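Local coordinates for protein glucosamine--fructose-6-phosphate aminotransferase [isomerizing] (Francisella tularensis subsp. tularensis, PDB 3TBF) that probably makes glucosamine 6-phosphate from fructose 6-phosphate and glutamine, with this C-terminal part forming the isomerase half of the enzyme, at residues 156-159 and 163-166. Sequence-based numbering, arbitrary orientation.
Sequences GVEI and STKA
Glu158 puts its carboxylate against the start of helix 165-184. One oxygen, OE2, takes two backbone N-H groups. Ala166 N donates to Glu158 OE2 at 2.8 Å, with an N-H...O angle of 157°. Thr164 N donates to the same Glu158 OE2 at 3.0 Å, at a more bent 145°. The two donors come from opposite faces of the carboxylate, each well out of its plane. Lys165 N also lies close to this oxygen, but its angle is too poor for a bond. Glu158 CG stands anti to the carbonyl carbon, and from there the chain runs straight (chi2 -173°), which carries the carboxylate to the helix start.

Lys165 runs the other way, alongside Glu158, with its CE 3.8 Å from Glu158 CG. Its ammonium nitrogen, NZ, does not pair with that acid. It donates to Val157 O at 3.1 Å, approaching from above the carbonyl plane. Glu20 gives it a salt bridge, and Ala155 O adds a weak bond. The lysine thus links the loop to helix 13-19 and the residue after it. Gly156 O accepts from Asn137 ND2, and Ser163 O from Lys248 NZ.

The arrangement is an acid from the preceding loop accepting N-H groups at a helix N-terminus: that of the N-cap residue Thr164 and that of Ala166 in the first turn. The helix dipole probably favours its negative charge. The contact joins the loop after strand 149-152 to the start of helix 165-184, in the first SIS domain.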
loop_
_atom_site.group_PDB
_atom_site.type_symbol
_atom_site.label_atom_id
_atom_site.label_comp_id
_atom_site.label_asym_id
_atom_site.label_seq_id
_atom_site.Cartn_x
_atom_site.Cartn_y
_atom_site.Cartn_z
ATOM N N GLY A 156 -8.017 -21.387 17.025
ATOM C CA GLY A 156 -8.103 -21.372 18.491
ATOM C C GLY A 156 -7.836 -19.961 18.972
ATOM O O GLY A 156 -7.932 -19.049 18.196
ATOM N N VAL A 157 -7.454 -19.781 20.226
ATOM C CA VAL A 157 -7.341 -18.459 20.824
ATOM C C VAL A 157 -5.898 -17.984 20.782
ATOM O O VAL A 157 -4.979 -18.816 20.913
ATOM C CB VAL A 157 -7.783 -18.529 22.330
ATOM C CG1 VAL A 157 -7.818 -17.138 22.944
ATOM C CG2 VAL A 157 -9.143 -19.248 22.478
ATOM N N GLU A 158 -5.700 -16.671 20.656
ATOM C CA GLU A 158 -4.365 -16.039 20.693
ATOM C C GLU A 158 -4.110 -15.105 21.902
ATOM O O GLU A 158 -4.869 -14.181 22.139
ATOM C CB GLU A 158 -4.133 -15.207 19.423
ATOM C CG GLU A 158 -3.739 -16.027 18.201
ATOM C CD GLU A 158 -3.340 -15.176 16.995
ATOM O OE1 GLU A 158 -3.567 -13.940 17.017
ATOM O OE2 GLU A 158 -2.790 -15.744 16.021
ATOM N N ILE A 159 -3.027 -15.345 22.641
ATOM C CA ILE A 159 -2.602 -14.469 23.724
ATOM C C ILE A 159 -1.319 -13.699 23.344
ATOM O O ILE A 159 -0.975 -12.719 23.977
ATOM C CB ILE A 159 -2.470 -15.304 25.039
ATOM C CG1 ILE A 159 -3.871 -15.722 25.520
ATOM C CG2 ILE A 159 -1.746 -14.536 26.171
ATOM C CD1 ILE A 159 -3.868 -16.732 26.619
ATOM N N SER A 163 -0.284 -11.500 16.184
ATOM C CA SER A 163 -0.991 -12.664 15.748
ATOM C C SER A 163 -0.070 -13.508 14.820
ATOM O O SER A 163 0.700 -12.985 13.980
ATOM C CB SER A 163 -2.252 -12.253 15.047
ATOM O OG SER A 163 -1.905 -11.927 13.738
ATOM N N THR A 164 -0.148 -14.817 14.998
ATOM C CA THR A 164 0.668 -15.747 14.250
ATOM C C THR A 164 -0.249 -16.741 13.570
ATOM O O THR A 164 -0.493 -16.657 12.366
ATOM C CB THR A 164 1.697 -16.459 15.146
ATOM O OG1 THR A 164 1.025 -17.099 16.248
ATOM C CG2 THR A 164 2.754 -15.461 15.656
ATOM N N LYS A 165 -0.803 -17.659 14.342
ATOM C CA LYS A 165 -1.629 -18.677 13.739
ATOM C C LYS A 165 -2.905 -18.137 13.103
ATOM O O LYS A 165 -3.451 -18.748 12.196
ATOM C CB LYS A 165 -1.899 -19.777 14.736
ATOM C CG LYS A 165 -2.783 -19.361 15.847
ATOM C CD LYS A 165 -2.764 -20.317 16.961
ATOM C CE LYS A 165 -3.780 -19.864 18.018
ATOM N NZ LYS A 165 -4.166 -20.997 18.934
ATOM N N ALA A 166 -3.372 -16.972 13.531
ATOM C CA ALA A 166 -4.525 -16.334 12.883
ATOM C C ALA A 166 -4.177 -15.895 11.459
ATOM O O ALA A 166 -5.033 -15.908 10.599
ATOM C CB ALA A 166 -4.982 -15.163 13.664
#